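Local coordinates for nucleocapsid (Equine arteritis virus, PDB 2I9F), which forms the capsid-building domain of the arterivirus nucleocapsid, assembling through dimers, within a whole protein that probably also binds RNA, at residues A[11-14]-A[15-18]; A[17-20]-A[21-25]; A[56-59]-A[60-63]. All coordinates share one frame; numbering follows the deposited sequence.

Contact 1 of 3, residues A[11-14]-A[15-18]; sequences GDLR and HDLN
Leu-13 and Asp-16 meet across a short 3-10 turn, where the amide N of Asp-16 donates to Leu-13 O over 3.0 Å. The same bond, from N-H to the carbonyl three residues earlier, is repeated before and after it: His-15 N reaches Asp-12 O at 2.9 Å, and Leu-17 N reaches Arg-14 O. Residues 13-16 are thus wound more tightly than an alpha-helix would be. Leu-17 CG, its branch point, lies 3.6 Å from Leu-13 O, and both leucines also rest on Val-63 of helix 57-63. The turn is entered through an Asx turn, in which Asp-12 OD2 accepts the amide N of Arg-14 at 3.0 Å from above the carboxylate plane. That oxygen has a second donor, since Arg-14 grips the carboxylate side-on: NE uses the syn lone pair of OD2 at 3.2 Å, and NH1 takes OD1 at 2.7 Å. A bend at chi3 (-76°) brings NE and NH1 side-on to the Asp-12 carboxylate. The paired groups face the second subunit, where Leu-40 N of that subunit also donates to Asp-12 OD1 and Phe-33 of that subunit forms a cation-pi contact with the buried Arg-14. Matters are looser on the solvent side. With CG anti to the backbone N (chi1 -178°), and so beside its carbonyl carbon, the exposed His-15 ring lies near Asp-16, and its ND1 makes a weak bond of 3.3 Å to Asp-16 OD1, in the ring plane at its edge. Asp-16 OD2 merely grazes Leu-13 CD2 at 3.6 Å.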
# COMPACT_ATOMS: atom_id res chain seq x y z
N GLY A 11 -15.12 11.67 12.61
CA GLY A 11 -15.71 10.47 13.10
C GLY A 11 -15.36 9.27 12.31
O GLY A 11 -16.19 8.38 12.16
N ASP A 12 -14.14 9.21 11.78
CA ASP A 12 -13.74 8.03 11.01
C ASP A 12 -12.95 7.14 11.98
O ASP A 12 -13.12 7.24 13.21
CB ASP A 12 -12.97 8.40 9.73
CG ASP A 12 -11.70 9.20 9.98
OD1 ASP A 12 -11.04 9.69 9.01
OD2 ASP A 12 -11.24 9.27 11.08
N LEU A 13 -12.08 6.28 11.47
CA LEU A 13 -11.34 5.43 12.42
C LEU A 13 -10.48 6.18 13.44
O LEU A 13 -10.19 5.65 14.50
CB LEU A 13 -10.47 4.42 11.65
CG LEU A 13 -11.19 3.12 11.34
CD1 LEU A 13 -10.22 2.20 10.67
CD2 LEU A 13 -11.64 2.46 12.63
N ARG A 14 -10.10 7.42 13.14
CA ARG A 14 -9.31 8.18 14.10
C ARG A 14 -10.11 8.43 15.38
O ARG A 14 -9.51 8.64 16.44
CB ARG A 14 -8.82 9.49 13.51
CG ARG A 14 -7.68 9.18 12.44
CD ARG A 14 -7.36 10.44 11.69
NE ARG A 14 -8.38 10.74 10.71
CZ ARG A 14 -8.32 11.70 9.79
NH1 ARG A 14 -9.35 11.83 8.94
NH2 ARG A 14 -7.28 12.52 9.71
N HIS A 15 -11.43 8.40 15.26
CA HIS A 15 -12.35 8.48 16.40
C HIS A 15 -12.15 7.39 17.50
O HIS A 15 -12.57 7.55 18.65
CB HIS A 15 -13.76 8.41 15.84
CG HIS A 15 -14.84 8.53 16.87
ND1 HIS A 15 -15.38 7.43 17.49
CD2 HIS A 15 -15.49 9.61 17.35
CE1 HIS A 15 -16.33 7.83 18.33
NE2 HIS A 15 -16.42 9.15 18.26
N ASP A 16 -11.56 6.25 17.12
CA ASP A 16 -11.41 5.14 18.02
C ASP A 16 -9.98 5.06 18.58
O ASP A 16 -9.68 4.12 19.30
CB ASP A 16 -11.73 3.82 17.28
CG ASP A 16 -13.15 3.77 16.71
OD1 ASP A 16 -14.05 4.41 17.27
OD2 ASP A 16 -13.36 3.04 15.72
N LEU A 17 -9.09 5.99 18.22
CA LEU A 17 -7.63 5.80 18.45
C LEU A 17 -7.08 6.84 19.34
O LEU A 17 -7.56 7.96 19.32
CB LEU A 17 -6.84 5.85 17.13
CG LEU A 17 -7.12 4.79 16.07
CD1 LEU A 17 -6.37 5.18 14.81
CD2 LEU A 17 -6.77 3.35 16.54
N ASN A 18 -6.07 6.51 20.12
CA ASN A 18 -5.51 7.51 21.03
C ASN A 18 -4.44 8.38 20.36
O ASN A 18 -4.12 8.17 19.20
CB ASN A 18 -5.07 6.89 22.38
CG ASN A 18 -3.97 5.87 22.23
OD1 ASN A 18 -4.01 4.80 22.87
ND2 ASN A 18 -2.96 6.18 21.46

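Contact 2 of 3, residues A[17-20]-A[21-25]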
# COMPACT_ATOMS: atom_id res chain seq x y z
N LEU A 17 -9.09 5.99 18.22
CA LEU A 17 -7.63 5.80 18.45
C LEU A 17 -7.08 6.84 19.34
O LEU A 17 -7.56 7.96 19.32
CB LEU A 17 -6.84 5.85 17.13
CG LEU A 17 -7.12 4.79 16.07
CD1 LEU A 17 -6.37 5.18 14.81
CD2 LEU A 17 -6.77 3.35 16.54
N ASN A 18 -6.07 6.51 20.12
CA ASN A 18 -5.51 7.51 21.03
C ASN A 18 -4.44 8.38 20.36
O ASN A 18 -4.12 8.17 19.20
CB ASN A 18 -5.07 6.89 22.38
CG ASN A 18 -3.97 5.87 22.23
OD1 ASN A 18 -4.01 4.80 22.87
ND2 ASN A 18 -2.96 6.18 21.46
N GLN A 19 -3.88 9.35 21.08
CA GLN A 19 -2.91 10.25 20.43
C GLN A 19 -1.67 9.54 19.88
O GLN A 19 -1.19 9.85 18.78
CB GLN A 19 -2.49 11.39 21.36
CG GLN A 19 -1.84 12.55 20.59
CD GLN A 19 -0.37 12.77 20.94
OE1 GLN A 19 0.47 11.87 20.80
NE2 GLN A 19 -0.05 13.99 21.41
N GLN A 20 -1.16 8.60 20.66
CA GLN A 20 0.02 7.85 20.30
C GLN A 20 -0.26 7.01 19.08
O GLN A 20 0.57 6.93 18.20
CB GLN A 20 0.48 6.95 21.46
CG GLN A 20 1.68 6.09 21.06
CD GLN A 20 2.06 4.97 22.03
OE1 GLN A 20 1.67 4.94 23.21
NE2 GLN A 20 2.88 4.05 21.53
N GLU A 21 -1.43 6.38 19.04
CA GLU A 21 -1.84 5.56 17.91
C GLU A 21 -1.96 6.43 16.66
O GLU A 21 -1.45 6.07 15.60
CB GLU A 21 -3.15 4.84 18.21
CG GLU A 21 -2.93 3.76 19.29
CD GLU A 21 -4.22 3.21 19.86
OE1 GLU A 21 -5.25 3.91 19.84
OE2 GLU A 21 -4.19 2.05 20.33
N ARG A 22 -2.65 7.55 16.79
CA ARG A 22 -2.73 8.53 15.69
C ARG A 22 -1.38 8.98 15.20
O ARG A 22 -1.18 8.94 14.01
CB ARG A 22 -3.54 9.77 16.08
CG ARG A 22 -4.98 9.52 16.20
CD ARG A 22 -5.70 10.70 16.93
NE ARG A 22 -5.38 12.02 16.36
CZ ARG A 22 -4.99 13.10 17.06
NH1 ARG A 22 -4.84 13.07 18.40
NH2 ARG A 22 -4.74 14.23 16.41
N ALA A 23 -0.47 9.43 16.10
CA ALA A 23 0.90 9.84 15.73
C ALA A 23 1.65 8.70 14.97
O ALA A 23 2.28 8.95 13.93
CB ALA A 23 1.74 10.33 16.99
N THR A 24 1.55 7.45 15.45
CA THR A 24 2.16 6.28 14.74
C THR A 24 1.61 6.13 13.31
O THR A 24 2.37 5.94 12.35
CB THR A 24 1.91 4.95 15.52
OG1 THR A 24 2.46 5.09 16.83
CG2 THR A 24 2.58 3.73 14.87
N LEU A 25 0.30 6.16 13.17
CA LEU A 25 -0.28 6.10 11.83
C LEU A 25 0.12 7.27 10.92
O LEU A 25 0.33 7.08 9.72
CB LEU A 25 -1.79 5.95 11.93
CG LEU A 25 -2.39 4.72 12.66
CD1 LEU A 25 -3.88 4.74 12.32
CD2 LEU A 25 -1.79 3.46 12.10
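Gln-20 O is held twice by Thr-24, whose amide N and hydroxyl OG1 each donate to it at 3.0 Å, arriving from opposite faces of the carbonyl plane. Setting OG1 beside its own backbone N (chi1 -58°) turns the hydroxyl back toward the preceding turn, so the threonine adds a side-chain bond to the regular helical one. The neighbouring rungs are regular: Ala-23 N meets Gln-19 O at 2.8 Å, and Arg-22 N meets Asn-18 O in a nearly straight bond. Asn-18 occupies the N-cap of helix 19-34, and its own amide N is bound by Glu-21, three residues on. Glu-21 OE1 accepts that N-H at 2.7 Å on its anti side, half of a capping box, with the N3 side chain accepting the N-cap N-H. The glutamate reaches this position because CG lies beside its backbone N (chi1 -69°) and the chain beyond is extended. Its carboxylate then stacks on the Asn-18 amide, the two planes 16° apart, while Leu-17 crosses the glutamate at about a right angle and brings CD2 within 3.7 Å of OE1. Leu-17, just before the helix, packs CD1 on Leu-25 CD1 at 3.5 Å, beside Ile-59 of helix 57-63. On another side Gln-19 CG touches Arg-22 NH1 at 3.8 Å, but the guanidinium's stronger partner is Met-34 O of the second subunit, which takes NH2. The buried Glu-21 carboxylate is thus bound at both oxygens, OE2 by the salt bridge to Lys-62, and its negative charge at the amino end of the helix probably interacts favourably with the helix dipole.

Contact 3 of 3, residues A[56-59]-A[60-63]. With GOL (glycerol), chain F.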
# COMPACT_ATOMS: atom_id res chain seq x y z
N THR A 56 0.72 -1.79 12.51
CA THR A 56 1.45 -2.63 13.49
C THR A 56 0.51 -3.31 14.51
O THR A 56 -0.63 -2.83 14.76
CB THR A 56 2.47 -1.79 14.22
OG1 THR A 56 3.36 -2.65 14.91
CG2 THR A 56 1.78 -0.85 15.22
N LYS A 57 0.94 -4.43 15.07
CA LYS A 57 0.05 -5.27 15.90
C LYS A 57 -0.86 -4.57 16.95
O LYS A 57 -2.06 -4.86 17.00
CB LYS A 57 0.86 -6.37 16.59
CG LYS A 57 -0.01 -7.47 17.28
CD LYS A 57 -0.90 -8.13 16.22
CE LYS A 57 -1.43 -9.51 16.63
NZ LYS A 57 -2.33 -10.11 15.62
N GLN A 58 -0.28 -3.70 17.78
CA GLN A 58 -0.99 -3.00 18.89
C GLN A 58 -2.21 -2.24 18.38
O GLN A 58 -3.26 -2.24 19.01
CB GLN A 58 -0.07 -1.97 19.57
CG GLN A 58 1.37 -2.49 19.79
CD GLN A 58 2.40 -1.36 19.80
OE1 GLN A 58 2.54 -0.66 20.80
NE2 GLN A 58 3.14 -1.18 18.69
N ILE A 59 -2.04 -1.61 17.22
CA ILE A 59 -3.11 -0.83 16.56
C ILE A 59 -4.06 -1.75 15.79
O ILE A 59 -5.28 -1.57 15.85
CB ILE A 59 -2.54 0.28 15.66
CG1 ILE A 59 -1.80 1.27 16.56
CG2 ILE A 59 -3.71 1.03 14.84
CD1 ILE A 59 -0.81 2.13 15.83
N GLN A 60 -3.49 -2.71 15.06
CA GLN A 60 -4.28 -3.76 14.43
C GLN A 60 -5.32 -4.44 15.37
O GLN A 60 -6.50 -4.55 15.01
CB GLN A 60 -3.37 -4.79 13.79
CG GLN A 60 -4.15 -5.93 13.21
CD GLN A 60 -4.96 -5.55 11.98
OE1 GLN A 60 -5.43 -6.44 11.27
NE2 GLN A 60 -5.15 -4.25 11.72
N ARG A 61 -4.87 -4.90 16.54
CA ARG A 61 -5.77 -5.35 17.64
C ARG A 61 -7.00 -4.45 17.85
O ARG A 61 -8.12 -4.94 17.95
CB ARG A 61 -4.99 -5.43 18.96
CG ARG A 61 -4.01 -6.58 19.10
CD ARG A 61 -3.50 -6.72 20.56
NE ARG A 61 -2.12 -6.24 20.75
CZ ARG A 61 -1.04 -7.02 20.83
NH1 ARG A 61 -1.16 -8.34 20.74
NH2 ARG A 61 0.18 -6.50 21.00
N LYS A 62 -6.79 -3.13 17.94
CA LYS A 62 -7.89 -2.14 18.06
C LYS A 62 -8.75 -2.00 16.79
O LYS A 62 -9.97 -1.96 16.87
CB LYS A 62 -7.34 -0.75 18.43
CG LYS A 62 -6.33 -0.73 19.56
CD LYS A 62 -7.00 -0.77 20.90
CE LYS A 62 -5.97 -0.62 22.02
NZ LYS A 62 -5.62 0.82 22.27
N VAL A 63 -8.13 -1.92 15.62
CA VAL A 63 -8.91 -1.71 14.39
C VAL A 63 -9.46 -2.99 13.75
O VAL A 63 -10.25 -2.91 12.81
CB VAL A 63 -8.15 -0.84 13.32
CG1 VAL A 63 -8.13 0.65 13.73
CG2 VAL A 63 -6.76 -1.38 13.05
C1 GOL F . -3.70 -10.53 20.81
O1 GOL F . -2.49 -10.54 21.55
C2 GOL F . -3.39 -10.54 19.32
O2 GOL F . -2.77 -11.77 19.01
C3 GOL F . -4.65 -10.29 18.49
O3 GOL F . -4.44 -9.31 17.47
O HOH W 1 -3.78 -3.44 21.35
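Lys-57 and Arg-61 carry the side-chain contact, one helical turn apart and crossing at about a right angle. The lysine's methylene lies on a flat face: Lys-57 CG sits over the centre of the guanidinium, 3.6 Å above its plane. With CG anti to the backbone N (chi1 -169°) and a bend at chi2, the lysine passes over the arginine, yet the charged ends do not touch, NZ lying 5.5 Å from Arg-61 NH1. Apolar packing elsewhere is lighter. Val-63 brings CG2 to 4.3 Å from Ile-59 CG2, and the buried Ile-59 turns toward Glu-21, Thr-24 and Leu-25 of helix 19-34. Backbone bonds make this the short C-terminal helix 57-63, which packs against the start of helix 19-34 and begins with Thr-56 at its N-cap. Gln-60 N donates to Thr-56 O at an N-H...O angle of 176°, Arg-61 N to Lys-57 O at 2.8 Å, and Val-63 N to Ile-59 O. Polar contacts with small molecules gather on the exposed side. A glycerol, probably from the crystallisation liquor, spans the two basic residues: Lys-57 NZ donates to its O3 at 2.9 Å, and Arg-61 NH1 makes a weak bond to its O1 near the guanidinium edge. One water donates to Gln-58 O at 2.7 Å and weakly accepts from Arg-61 NE, a weak link between the arginine and the helix backbone. Lys-57 and Gln-60 both pack on Gly-11 of the third subunit.

In the fold
Contacts 1 and 2 run into one another along the chain, sharing Leu-17 and Asn-18, whereas contact 3 comes from the far end of the sequence and lies against both. Contacts 1 and 3 are largely surface; contact 2 is partly buried. Contacts 2 and 3 hold helices 19-34 and 57-63 together by apolar packing and by the 2.7 Å salt bridge from Glu-21 OE2 to Lys-62 NZ, while contact 1 touches contact 3 through apolar packing. Chemistry follows place: a carboxylate-guanidinium pair at the subunit interface in contact 1, helix-start capping in contact 2, and basic side chains meeting solvent and glycerol in contact 3.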